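Local atomic coordinates of GH127 beta-L-arabinofuranoside (Geobacillus stearothermophilus, PDB entry 4QK0), a protein that probably hydrolyses beta-L-arabinofuranosides to release L-arabinose, as a member of glycoside hydrolase family 127. Residues 546-551 with 643-647; 563-567 with 624-628; 598-604 with 619-625. All coordinates share one frame; numbering follows the deposited sequence.

Contact 1: residues 546-551 with 643-647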
ATOM      1  N   ASN A 546      -4.330  -7.362 -12.009  1.00 19.50           N
ATOM      2  CA  ASN A 546      -4.366  -7.242 -13.464  1.00 19.24           C
ATOM      3  C   ASN A 546      -5.653  -7.617 -14.126  1.00 18.50           C
ATOM      4  O   ASN A 546      -5.740  -7.689 -15.350  1.00 18.23           O
ATOM      5  CB  ASN A 546      -3.172  -7.952 -14.056  1.00 20.55           C
ATOM      6  CG  ASN A 546      -1.858  -7.379 -13.544  1.00 20.79           C
ATOM      7  OD1 ASN A 546      -1.736  -6.146 -13.345  1.00 23.60           O
ATOM      8  ND2 ASN A 546      -0.871  -8.233 -13.322  1.00 20.07           N
ATOM      9  N   ALA A 547      -6.687  -7.816 -13.305  1.00 21.57           N
ATOM     10  CA  ALA A 547      -8.053  -8.030 -13.776  1.00 23.58           C
ATOM     11  C   ALA A 547      -8.415  -6.863 -14.666  1.00 25.33           C
ATOM     12  O   ALA A 547      -8.184  -5.730 -14.284  1.00 25.06           O
ATOM     13  CB  ALA A 547      -8.996  -8.069 -12.596  1.00 24.89           C
ATOM     14  N   GLY A 548      -8.881  -7.153 -15.875  1.00 27.01           N
ATOM     15  CA  GLY A 548      -9.215  -6.126 -16.850  1.00 29.34           C
ATOM     16  C   GLY A 548      -8.056  -5.380 -17.497  1.00 27.75           C
ATOM     17  O   GLY A 548      -8.264  -4.320 -18.107  1.00 28.56           O
ATOM     18  N   LYS A 549      -6.840  -5.887 -17.329  1.00 25.83           N
ATOM     19  CA  LYS A 549      -5.666  -5.210 -17.849  1.00 26.37           C
ATOM     20  C   LYS A 549      -4.880  -6.085 -18.762  1.00 27.06           C
ATOM     21  O   LYS A 549      -5.007  -7.279 -18.704  1.00 29.16           O
ATOM     22  CB  LYS A 549      -4.772  -4.726 -16.755  1.00 25.87           C
ATOM     23  CG  LYS A 549      -5.445  -3.800 -15.780  1.00 28.34           C
ATOM     24  CD  LYS A 549      -4.334  -3.241 -14.896  1.00 31.82           C
ATOM     25  CE  LYS A 549      -4.822  -2.640 -13.603  1.00 33.98           C
ATOM     26  NZ  LYS A 549      -5.369  -1.302 -13.873  1.00 32.70           N
ATOM     27  N   VAL A 550      -4.041  -5.463 -19.586  1.00 28.38           N
ATOM     28  CA  VAL A 550      -3.275  -6.144 -20.612  1.00 26.87           C
ATOM     29  C   VAL A 550      -1.913  -5.473 -20.699  1.00 26.65           C
ATOM     30  O   VAL A 550      -1.784  -4.286 -20.385  1.00 22.49           O
ATOM     31  CB  VAL A 550      -4.024  -6.081 -21.941  1.00 27.60           C
ATOM     32  CG1 VAL A 550      -4.042  -4.679 -22.486  1.00 29.15           C
ATOM     33  CG2 VAL A 550      -3.419  -6.994 -22.976  1.00 29.29           C
ATOM     34  N   ALA A 551      -0.884  -6.261 -21.025  1.00 25.46           N
ATOM     35  CA  ALA A 551       0.480  -5.759 -21.170  1.00 23.46           C
ATOM     36  C   ALA A 551       0.881  -6.021 -22.570  1.00 24.87           C
ATOM     37  O   ALA A 551       0.508  -7.031 -23.178  1.00 24.33           O
ATOM     38  CB  ALA A 551       1.439  -6.432 -20.206  1.00 23.06           C
ATOM     39  N   VAL A 643       2.769  -0.491 -17.138  1.00 21.92           N
ATOM     40  CA  VAL A 643       2.934  -1.688 -17.952  1.00 21.13           C
ATOM     41  C   VAL A 643       1.572  -2.295 -18.219  1.00 20.54           C
ATOM     42  O   VAL A 643       1.218  -2.563 -19.368  1.00 18.05           O
ATOM     43  CB  VAL A 643       3.812  -2.754 -17.245  1.00 22.38           C
ATOM     44  CG1 VAL A 643       3.780  -4.112 -17.962  1.00 21.80           C
ATOM     45  CG2 VAL A 643       5.236  -2.267 -17.162  1.00 24.87           C
ATOM     46  N   TRP A 644       0.803  -2.514 -17.154  1.00 20.81           N
ATOM     47  CA  TRP A 644      -0.462  -3.131 -17.323  1.00 22.50           C
ATOM     48  C   TRP A 644      -1.487  -2.046 -17.631  1.00 24.44           C
ATOM     49  O   TRP A 644      -1.841  -1.243 -16.770  1.00 28.59           O
ATOM     50  CB  TRP A 644      -0.824  -3.936 -16.079  1.00 21.53           C
ATOM     51  CG  TRP A 644       0.001  -5.133 -15.973  1.00 22.23           C
ATOM     52  CD1 TRP A 644       1.148  -5.290 -15.246  1.00 21.42           C
ATOM     53  CD2 TRP A 644      -0.252  -6.381 -16.601  1.00 21.89           C
ATOM     54  NE1 TRP A 644       1.638  -6.533 -15.423  1.00 24.08           N
ATOM     55  CE2 TRP A 644       0.777  -7.240 -16.231  1.00 22.71           C
ATOM     56  CE3 TRP A 644      -1.264  -6.857 -17.436  1.00 23.13           C
ATOM     57  CZ2 TRP A 644       0.847  -8.557 -16.673  1.00 23.48           C
ATOM     58  CZ3 TRP A 644      -1.216  -8.159 -17.848  1.00 25.19           C
ATOM     59  CH2 TRP A 644      -0.136  -8.998 -17.486  1.00 23.90           C
ATOM     60  N   VAL A 645      -2.014  -2.060 -18.830  1.00 26.76           N
ATOM     61  CA  VAL A 645      -2.988  -1.055 -19.234  1.00 28.16           C
ATOM     62  C   VAL A 645      -4.410  -1.610 -19.243  1.00 27.51           C
ATOM     63  O   VAL A 645      -4.626  -2.778 -19.571  1.00 23.80           O
ATOM     64  CB  VAL A 645      -2.538  -0.248 -20.507  1.00 31.43           C
ATOM     65  CG1 VAL A 645      -1.229  -0.694 -21.091  1.00 33.48           C
ATOM     66  CG2 VAL A 645      -3.585  -0.114 -21.575  1.00 31.13           C
ATOM     67  N   ASN A 646      -5.352  -0.786 -18.828  1.00 26.57           N
ATOM     68  CA  ASN A 646      -6.745  -1.116 -18.893  1.00 27.15           C
ATOM     69  C   ASN A 646      -7.225  -1.464 -20.269  1.00 28.67           C
ATOM     70  O   ASN A 646      -6.891  -0.835 -21.214  1.00 28.82           O
ATOM     71  CB  ASN A 646      -7.621  -0.011 -18.332  1.00 27.31           C
ATOM     72  CG  ASN A 646      -7.493   0.136 -16.873  1.00 23.10           C
ATOM     73  OD1 ASN A 646      -7.097   1.144 -16.418  1.00 32.67           O
ATOM     74  ND2 ASN A 646      -7.826  -0.860 -16.151  1.00 21.72           N
ATOM     75  N   GLU A 647      -8.027  -2.489 -20.332  1.00 29.74           N
ATOM     76  CA  GLU A 647      -8.504  -3.021 -21.563  1.00 39.75           C
ATOM     77  C   GLU A 647      -9.912  -2.562 -21.890  1.00 40.06           C
ATOM     78  O   GLU A 647     -10.731  -2.413 -21.040  1.00 41.11           O
ATOM     79  CB  GLU A 647      -8.378  -4.544 -21.510  1.00 20.00           C
ATOM     80  CG  GLU A 647      -8.741  -5.321 -22.743  1.00 20.00           C
ATOM     81  CD  GLU A 647      -7.982  -6.638 -22.908  1.00 20.00           C
ATOM     82  OE1 GLU A 647      -8.157  -7.559 -22.110  1.00 20.00           O
ATOM     83  OE2 GLU A 647      -7.223  -6.761 -23.869  1.00 20.00           O
TER
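Val550 O takes the backbone N-H of Val645 at 2.7 Å (159° at the hydrogen), and the CA-H of Trp644 leans on the same oxygen. In return Val550 N gives its hydrogen to Val645 O, also at 2.7 Å, which makes the two valines an antiparallel hydrogen-bonded pair; branched side chains suit such extended backbone. A third bond, Glu647 N to Gly548 O at 2.9 Å, ties the second strand to the type II turn Asn546-Lys549. Gly548 holds the third place of that turn, where a positive phi is easily adopted without a side chain.

The turn also brings Asn546 over Trp644. Its amide lies stacked on the indole, the planes 18° apart, with OD1 3.3 Å from Trp644 CG and ND2 3.5 Å from Trp644 CE2. OD1 accepts a hydrogen bond from Asn327 ND2, which is likely to steady the amide against the ring. Ala551 CB covers the opposite face, 3.8 Å from the centroid of the Trp644 six-membered ring, a methyl small enough to let the indole lie close to the strand. With Trp644 CG opposite its own carbonyl carbon (chi1 -71°), the indole slots between these two partners. Lys549 CD rests 3.8 Å from Trp644 CB, at the side chain's root, while the Lys549 backbone passes the ring edge.

Glu647 passes its OE2 near Val550 CB while its OE1 forms a salt bridge with Lys538. Asn646 packs on Ala547 of the second subunit. This is an antiparallel strand pair entered through a type II turn, joining strands 549-554 and 641-647 in the C-terminal domain.

Contact 2: residues 563-567 with 624-628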
ATOM      1  N   GLU A 563       4.302   8.970 -19.690  1.00 27.86           N
ATOM      2  CA  GLU A 563       3.626  10.258 -19.792  1.00 32.01           C
ATOM      3  C   GLU A 563       4.252  11.110 -20.896  1.00 35.40           C
ATOM      4  O   GLU A 563       3.555  11.755 -21.673  1.00 32.91           O
ATOM      5  CB  GLU A 563       3.740  10.976 -18.463  1.00 31.98           C
ATOM      6  CG  GLU A 563       3.110  12.355 -18.417  1.00 37.76           C
ATOM      7  CD  GLU A 563       3.055  12.963 -17.001  1.00 38.78           C
ATOM      8  OE1 GLU A 563       3.255  12.298 -15.950  1.00 33.86           O
ATOM      9  OE2 GLU A 563       2.831  14.175 -16.939  1.00 49.00           O
ATOM     10  N   VAL A 564       5.583  11.096 -20.971  1.00 35.70           N
ATOM     11  CA  VAL A 564       6.284  11.925 -21.950  1.00 30.84           C
ATOM     12  C   VAL A 564       5.746  11.686 -23.360  1.00 28.49           C
ATOM     13  O   VAL A 564       5.681  12.610 -24.140  1.00 29.87           O
ATOM     14  CB  VAL A 564       7.814  11.727 -21.880  1.00 31.01           C
ATOM     15  CG1 VAL A 564       8.187  10.294 -22.286  1.00 30.49           C
ATOM     16  CG2 VAL A 564       8.553  12.720 -22.771  1.00 31.88           C
ATOM     17  N   ASP A 565       5.302  10.467 -23.679  1.00 29.93           N
ATOM     18  CA  ASP A 565       4.774  10.150 -24.997  1.00 30.23           C
ATOM     19  C   ASP A 565       3.262  10.226 -25.083  1.00 32.59           C
ATOM     20  O   ASP A 565       2.740  10.304 -26.165  1.00 33.47           O
ATOM     21  CB  ASP A 565       5.148   8.699 -25.428  1.00 35.65           C
ATOM     22  CG  ASP A 565       6.658   8.470 -25.592  1.00 35.77           C
ATOM     23  OD1 ASP A 565       7.311   9.323 -26.201  1.00 48.49           O
ATOM     24  OD2 ASP A 565       7.207   7.441 -25.132  1.00 37.58           O
ATOM     25  N   ASN A 566       2.540  10.078 -23.981  1.00 31.88           N
ATOM     26  CA  ASN A 566       1.104   9.805 -24.046  1.00 28.69           C
ATOM     27  C   ASN A 566       0.249  10.755 -23.175  1.00 27.71           C
ATOM     28  O   ASN A 566      -0.965  10.649 -23.106  1.00 24.92           O
ATOM     29  CB  ASN A 566       0.831   8.357 -23.547  1.00 28.57           C
ATOM     30  CG  ASN A 566       1.460   7.280 -24.429  1.00 31.09           C
ATOM     31  OD1 ASN A 566       0.923   6.927 -25.462  1.00 29.92           O
ATOM     32  ND2 ASN A 566       2.566   6.680 -23.949  1.00 29.06           N
ATOM     33  N   GLY A 567       0.875  11.640 -22.449  1.00 29.99           N
ATOM     34  CA  GLY A 567       0.147  12.487 -21.526  1.00 30.75           C
ATOM     35  C   GLY A 567      -0.053  11.877 -20.154  1.00 33.51           C
ATOM     36  O   GLY A 567       0.190  10.679 -19.937  1.00 38.35           O
ATOM     37  N   PRO A 624      -3.973   8.442 -30.326  1.00 41.65           N
ATOM     38  CA  PRO A 624      -2.809   7.619 -30.633  1.00 38.79           C
ATOM     39  C   PRO A 624      -2.035   7.315 -29.338  1.00 35.61           C
ATOM     40  O   PRO A 624      -2.091   8.135 -28.410  1.00 32.92           O
ATOM     41  CB  PRO A 624      -1.948   8.551 -31.509  1.00 42.85           C
ATOM     42  CG  PRO A 624      -2.253   9.931 -30.965  1.00 45.64           C
ATOM     43  CD  PRO A 624      -3.711   9.890 -30.534  1.00 43.41           C
ATOM     44  N   PHE A 625      -1.380   6.144 -29.235  1.00 31.81           N
ATOM     45  CA  PHE A 625      -0.402   5.910 -28.140  1.00 28.01           C
ATOM     46  C   PHE A 625       0.883   5.373 -28.656  1.00 25.58           C
ATOM     47  O   PHE A 625       0.923   4.726 -29.687  1.00 28.54           O
ATOM     48  CB  PHE A 625      -0.894   4.944 -27.056  1.00 27.56           C
ATOM     49  CG  PHE A 625      -0.872   3.515 -27.465  1.00 27.61           C
ATOM     50  CD1 PHE A 625       0.227   2.673 -27.228  1.00 28.32           C
ATOM     51  CD2 PHE A 625      -1.983   2.988 -28.070  1.00 28.94           C
ATOM     52  CE1 PHE A 625       0.192   1.327 -27.613  1.00 30.52           C
ATOM     53  CE2 PHE A 625      -2.009   1.662 -28.458  1.00 29.30           C
ATOM     54  CZ  PHE A 625      -0.935   0.836 -28.214  1.00 30.27           C
ATOM     55  N   ARG A 626       1.885   5.509 -27.826  1.00 28.47           N
ATOM     56  CA  ARG A 626       3.159   4.935 -28.082  1.00 32.39           C
ATOM     57  C   ARG A 626       3.746   4.267 -26.866  1.00 30.01           C
ATOM     58  O   ARG A 626       3.798   4.849 -25.751  1.00 30.36           O
ATOM     59  CB  ARG A 626       4.124   6.029 -28.574  1.00 33.54           C
ATOM     60  CG  ARG A 626       5.408   5.402 -29.064  1.00 37.99           C
ATOM     61  CD  ARG A 626       6.146   6.311 -30.021  1.00 40.37           C
ATOM     62  NE  ARG A 626       6.905   7.260 -29.240  1.00 45.21           N
ATOM     63  CZ  ARG A 626       7.939   7.949 -29.692  1.00 48.66           C
ATOM     64  NH1 ARG A 626       8.361   7.756 -30.935  1.00 50.58           N
ATOM     65  NH2 ARG A 626       8.542   8.818 -28.896  1.00 48.37           N
ATOM     66  N   ALA A 627       4.276   3.056 -27.093  1.00 28.13           N
ATOM     67  CA  ALA A 627       4.853   2.284 -26.021  1.00 28.02           C
ATOM     68  C   ALA A 627       6.326   2.063 -26.334  1.00 27.49           C
ATOM     69  O   ALA A 627       6.688   1.863 -27.483  1.00 24.34           O
ATOM     70  CB  ALA A 627       4.104   0.970 -25.850  1.00 26.98           C
ATOM     71  N   ILE A 628       7.135   2.044 -25.285  1.00 24.74           N
ATOM     72  CA  ILE A 628       8.549   1.777 -25.377  1.00 26.04           C
ATOM     73  C   ILE A 628       8.946   0.609 -24.434  1.00 28.40           C
ATOM     74  O   ILE A 628       8.143   0.191 -23.600  1.00 29.22           O
ATOM     75  CB  ILE A 628       9.376   3.022 -24.976  1.00 26.58           C
ATOM     76  CG1 ILE A 628       8.994   3.509 -23.570  1.00 26.52           C
ATOM     77  CG2 ILE A 628       9.147   4.152 -25.984  1.00 28.89           C
ATOM     78  CD1 ILE A 628      10.154   3.734 -22.671  1.00 26.60           C
TER
HETATM   79  O   HOH W   1       5.670   5.520 -23.931  1.00 26.00           O
HETATM   80  O   HOH W   2      -1.719   8.080 -25.851  1.00 45.57           O
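The short helix 563-566 runs its last turn up to strand 624-628, with the CA atoms of Asn566 and Phe625 5.8 Å apart, and the chain then leaves the helix at Gly567, whose positive phi would press a side chain against the preceding carbonyl. Glu563 O accepts from both Asn566 N and Gly567 N, which closes this turn.

Asn566 reads the backbone of Arg626 at both ends. Its OD1 receives Arg626 N at 2.9 Å on a lone pair in the carbonyl plane, while its ND2 gives a hydrogen, nearly in the amide plane, to Arg626 O at 2.8 Å. Only a side chain carrying both donor and acceptor can do this; ND2 also reaches Glu562 O, and a water links OD1 to Pro624 O.

Beside it, in a salt bridge, Asp565 OD1 takes the hydrogen of Arg626 NH2 at 3.0 Å, almost straight at 172°. The oxygen is met from above its carboxylate plane, although it lies in the plane of the guanidinium, and the two planes are nearly perpendicular. Arg626 turns at its third torsion (chi3 82°) to present this nitrogen. The other oxygen, OD2, pairs with Arg636 and, through a water, with Arg626 O.

Two arginines thus share one carboxylate, which would probably keep Asp565 ionised, while the asparagine amide satisfies strand N-H and C=O groups as a neighbouring strand would.

Contact 3: residues 598-604 with 619-625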
ATOM      1  N   GLY A 598      -0.328   2.493 -31.696  1.00 37.38           N
ATOM      2  CA  GLY A 598      -1.717   2.144 -32.007  1.00 36.87           C
ATOM      3  C   GLY A 598      -2.656   3.224 -31.534  1.00 36.61           C
ATOM      4  O   GLY A 598      -2.245   4.368 -31.248  1.00 37.56           O
ATOM      5  N   ILE A 599      -3.921   2.867 -31.449  1.00 40.44           N
ATOM      6  CA  ILE A 599      -4.985   3.822 -31.104  1.00 46.44           C
ATOM      7  C   ILE A 599      -5.630   3.314 -29.844  1.00 41.83           C
ATOM      8  O   ILE A 599      -6.179   2.255 -29.857  1.00 43.35           O
ATOM      9  CB  ILE A 599      -6.080   3.936 -32.226  1.00 51.94           C
ATOM     10  CG1 ILE A 599      -5.480   4.406 -33.563  1.00 51.00           C
ATOM     11  CG2 ILE A 599      -7.215   4.920 -31.853  1.00 56.70           C
ATOM     12  CD1 ILE A 599      -4.755   5.732 -33.497  1.00 55.86           C
ATOM     13  N   ALA A 600      -5.611   4.101 -28.790  1.00 32.90           N
ATOM     14  CA  ALA A 600      -6.358   3.798 -27.587  1.00 36.03           C
ATOM     15  C   ALA A 600      -7.510   4.806 -27.365  1.00 32.79           C
ATOM     16  O   ALA A 600      -7.757   5.678 -28.196  1.00 29.63           O
ATOM     17  CB  ALA A 600      -5.407   3.826 -26.404  1.00 36.55           C
ATOM     18  N   GLU A 601      -8.187   4.658 -26.240  1.00 30.55           N
ATOM     19  CA  GLU A 601      -9.291   5.509 -25.848  1.00 33.30           C
ATOM     20  C   GLU A 601      -9.078   6.076 -24.467  1.00 31.98           C
ATOM     21  O   GLU A 601      -8.620   5.374 -23.580  1.00 28.80           O
ATOM     22  CB  GLU A 601     -10.571   4.698 -25.788  1.00 34.27           C
ATOM     23  CG  GLU A 601     -11.078   4.252 -27.119  1.00 41.34           C
ATOM     24  CD  GLU A 601     -12.423   3.521 -27.033  1.00 48.73           C
ATOM     25  OE1 GLU A 601     -13.129   3.629 -25.990  1.00 52.95           O
ATOM     26  OE2 GLU A 601     -12.751   2.826 -28.015  1.00 54.11           O
ATOM     27  N   ARG A 602      -9.440   7.346 -24.305  1.00 33.91           N
ATOM     28  CA  ARG A 602      -9.523   7.999 -23.018  1.00 32.07           C
ATOM     29  C   ARG A 602     -10.948   8.459 -22.693  1.00 31.35           C
ATOM     30  O   ARG A 602     -11.723   8.825 -23.560  1.00 31.38           O
ATOM     31  CB  ARG A 602      -8.670   9.227 -23.005  1.00 32.88           C
ATOM     32  CG  ARG A 602      -7.198   9.006 -23.225  1.00 35.43           C
ATOM     33  CD  ARG A 602      -6.505  10.270 -22.816  1.00 35.15           C
ATOM     34  NE  ARG A 602      -5.068  10.135 -22.654  1.00 33.73           N
ATOM     35  CZ  ARG A 602      -4.462   9.856 -21.507  1.00 31.57           C
ATOM     36  NH1 ARG A 602      -5.143   9.552 -20.408  1.00 33.56           N
ATOM     37  NH2 ARG A 602      -3.156   9.825 -21.470  1.00 34.80           N
ATOM     38  N   VAL A 603     -11.268   8.455 -21.419  1.00 30.76           N
ATOM     39  CA  VAL A 603     -12.495   9.078 -20.963  1.00 37.97           C
ATOM     40  C   VAL A 603     -12.312  10.586 -20.973  1.00 37.65           C
ATOM     41  O   VAL A 603     -11.297  11.099 -20.523  1.00 38.17           O
ATOM     42  CB  VAL A 603     -12.871   8.578 -19.551  1.00 39.27           C
ATOM     43  CG1 VAL A 603     -14.072   9.320 -18.991  1.00 39.53           C
ATOM     44  CG2 VAL A 603     -13.160   7.080 -19.635  1.00 42.81           C
ATOM     45  N   ASP A 604     -13.327  11.278 -21.444  1.00 44.13           N
ATOM     46  CA  ASP A 604     -13.315  12.740 -21.528  1.00 52.08           C
ATOM     47  C   ASP A 604     -13.581  13.383 -20.169  1.00 49.42           C
ATOM     48  O   ASP A 604     -14.642  13.208 -19.589  1.00 42.85           O
ATOM     49  CB  ASP A 604     -14.360  13.180 -22.554  1.00 62.98           C
ATOM     50  CG  ASP A 604     -14.234  14.643 -22.980  1.00 67.18           C
ATOM     51  OD1 ASP A 604     -13.561  15.473 -22.328  1.00 77.36           O
ATOM     52  OD2 ASP A 604     -14.834  14.950 -24.026  1.00 73.13           O
ATOM     53  N   ARG A 619     -18.248   9.491 -21.596  1.00 70.47           N
ATOM     54  CA  ARG A 619     -17.961   9.643 -23.005  1.00 70.87           C
ATOM     55  C   ARG A 619     -16.431   9.461 -23.241  1.00 64.60           C
ATOM     56  O   ARG A 619     -15.569  10.003 -22.510  1.00 51.56           O
ATOM     57  CB  ARG A 619     -18.496  10.981 -23.521  1.00 79.31           C
ATOM     58  CG  ARG A 619     -18.159  11.222 -25.003  1.00 91.64           C
ATOM     59  CD  ARG A 619     -17.136  12.345 -25.188  1.00100.56           C
ATOM     60  NE  ARG A 619     -17.748  13.684 -25.153  1.00101.77           N
ATOM     61  CZ  ARG A 619     -17.861  14.532 -26.185  1.00 97.08           C
ATOM     62  NH1 ARG A 619     -17.386  14.246 -27.395  1.00 96.50           N
ATOM     63  NH2 ARG A 619     -18.456  15.707 -25.997  1.00 93.86           N
ATOM     64  N   THR A 620     -16.120   8.702 -24.285  1.00 51.81           N
ATOM     65  CA  THR A 620     -14.757   8.296 -24.591  1.00 50.33           C
ATOM     66  C   THR A 620     -14.300   8.907 -25.914  1.00 45.67           C
ATOM     67  O   THR A 620     -15.113   9.031 -26.826  1.00 43.11           O
ATOM     68  CB  THR A 620     -14.732   6.762 -24.662  1.00 49.61           C
ATOM     69  OG1 THR A 620     -13.398   6.304 -24.686  1.00 67.54           O
ATOM     70  CG2 THR A 620     -15.459   6.224 -25.883  1.00 49.08           C
ATOM     71  N   TYR A 621     -13.033   9.314 -26.034  1.00 38.71           N
ATOM     72  CA  TYR A 621     -12.468   9.705 -27.348  1.00 35.78           C
ATOM     73  C   TYR A 621     -11.167   8.938 -27.677  1.00 35.45           C
ATOM     74  O   TYR A 621     -10.500   8.437 -26.780  1.00 32.91           O
ATOM     75  CB  TYR A 621     -12.217  11.216 -27.428  1.00 36.44           C
ATOM     76  CG  TYR A 621     -11.162  11.729 -26.453  1.00 36.46           C
ATOM     77  CD1 TYR A 621     -11.467  11.885 -25.123  1.00 34.56           C
ATOM     78  CD2 TYR A 621      -9.872  12.032 -26.864  1.00 37.37           C
ATOM     79  CE1 TYR A 621     -10.533  12.302 -24.216  1.00 35.12           C
ATOM     80  CE2 TYR A 621      -8.922  12.492 -25.952  1.00 37.01           C
ATOM     81  CZ  TYR A 621      -9.275  12.621 -24.625  1.00 37.85           C
ATOM     82  OH  TYR A 621      -8.407  13.053 -23.664  1.00 37.82           O
ATOM     83  N   LYS A 622     -10.818   8.871 -28.963  1.00 32.20           N
ATOM     84  CA  LYS A 622      -9.668   8.130 -29.466  1.00 38.72           C
ATOM     85  C   LYS A 622      -8.379   8.906 -29.422  1.00 39.56           C
ATOM     86  O   LYS A 622      -8.362  10.097 -29.697  1.00 45.84           O
ATOM     87  CB  LYS A 622      -9.917   7.672 -30.897  1.00 43.04           C
ATOM     88  CG  LYS A 622     -10.872   6.507 -30.895  1.00 49.74           C
ATOM     89  CD  LYS A 622     -11.567   6.278 -32.202  1.00 61.68           C
ATOM     90  CE  LYS A 622     -12.063   4.835 -32.303  1.00 71.64           C
ATOM     91  NZ  LYS A 622     -12.538   4.584 -33.690  1.00 73.42           N
ATOM     92  N   VAL A 623      -7.301   8.243 -29.037  1.00 36.72           N
ATOM     93  CA  VAL A 623      -6.003   8.895 -29.017  1.00 38.03           C
ATOM     94  C   VAL A 623      -4.976   7.927 -29.608  1.00 39.35           C
ATOM     95  O   VAL A 623      -5.078   6.744 -29.404  1.00 38.17           O
ATOM     96  CB  VAL A 623      -5.567   9.346 -27.592  1.00 35.94           C
ATOM     97  CG1 VAL A 623      -6.505  10.369 -27.025  1.00 39.90           C
ATOM     98  CG2 VAL A 623      -5.478   8.189 -26.627  1.00 42.58           C
ATOM     99  N   PRO A 624      -3.973   8.442 -30.326  1.00 41.65           N
ATOM    100  CA  PRO A 624      -2.809   7.619 -30.633  1.00 38.79           C
ATOM    101  C   PRO A 624      -2.035   7.315 -29.338  1.00 35.61           C
ATOM    102  O   PRO A 624      -2.091   8.135 -28.410  1.00 32.92           O
ATOM    103  CB  PRO A 624      -1.948   8.551 -31.509  1.00 42.85           C
ATOM    104  CG  PRO A 624      -2.253   9.931 -30.965  1.00 45.64           C
ATOM    105  CD  PRO A 624      -3.711   9.890 -30.534  1.00 43.41           C
ATOM    106  N   PHE A 625      -1.380   6.144 -29.235  1.00 31.81           N
ATOM    107  CA  PHE A 625      -0.402   5.910 -28.140  1.00 28.01           C
ATOM    108  C   PHE A 625       0.883   5.373 -28.656  1.00 25.58           C
ATOM    109  O   PHE A 625       0.923   4.726 -29.687  1.00 28.54           O
ATOM    110  CB  PHE A 625      -0.894   4.944 -27.056  1.00 27.56           C
ATOM    111  CG  PHE A 625      -0.872   3.515 -27.465  1.00 27.61           C
ATOM    112  CD1 PHE A 625       0.227   2.673 -27.228  1.00 28.32           C
ATOM    113  CD2 PHE A 625      -1.983   2.988 -28.070  1.00 28.94           C
ATOM    114  CE1 PHE A 625       0.192   1.327 -27.613  1.00 30.52           C
ATOM    115  CE2 PHE A 625      -2.009   1.662 -28.458  1.00 29.30           C
ATOM    116  CZ  PHE A 625      -0.935   0.836 -28.214  1.00 30.27           C
TER
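Arg602 stretches alongside Tyr621. Its CB lies off-centre over the phenol ring, 4.2 Å from the centroid, in a CH-pi contact; CG meets Val623 CG2 at 3.9 Å; CD rests 3.5 Å from Tyr621 OH. Because the chain is extended from CG to NE, the guanidinium is carried past the tyrosine, where NH1 is hydrogen-bonded to Asn569 O and NH2 probably to Asn566 O. A long arginine suits this place, apolar along its stem and able to pin loop carbonyls.

On the same face, Phe625 CG stands between its own backbone N and carbonyl carbon (chi1 76°), which swings the ring across to Gly598. Gly598 N lies over a ring face, and Ala600 CB touches CD2 of Phe625 at 3.9 Å. Glycine fits at 598, since a CB there would lie 3.0 Å from Phe625 CE2. Replacing the ring of Phe625 with an alanine's methyl is likely to uncover the Gly598 backbone and open a gap beside Ala600.

The face of Glu601 and Val603 differs: Thr620 OG1 sits 3.0 Å from Glu601 OE1, and Val603 packs on Pro541 of the second subunit. Beyond the strand ends, Asp604 OD2 lies over the poorly ordered guanidinium of Arg619, a salt bridge of charge alone.

The bond from Val623 N to Ala600 O, at 2.7 Å, belongs to a regular antiparallel strand pair, with the cross-strand glycine-aromatic pairing known from beta sheets.

All three contacts reach one mixed sheet, and contacts 2 and 3 are nested within the chain loop that contact 1 closes. Contacts 2 and 3 share Pro624 and Phe625 on strand 620-629, where the helix end and strand 593-603 both meet it; their centres are 12 Å apart, and Arg602 NH2 of contact 3 reaches Asn566 O of contact 2 at 2.9 Å, probably a hydrogen bond. Contact 1 touches neither, with nearest atoms about 7 Å from contact 2 and about 6 Å from contact 3. Contact 1 also meets Asn327 of the catalytic domain, and contacts 1 and 3, unlike contact 2, reach the second subunit. All three lie in the C-terminal domain rather than in the catalytic domain.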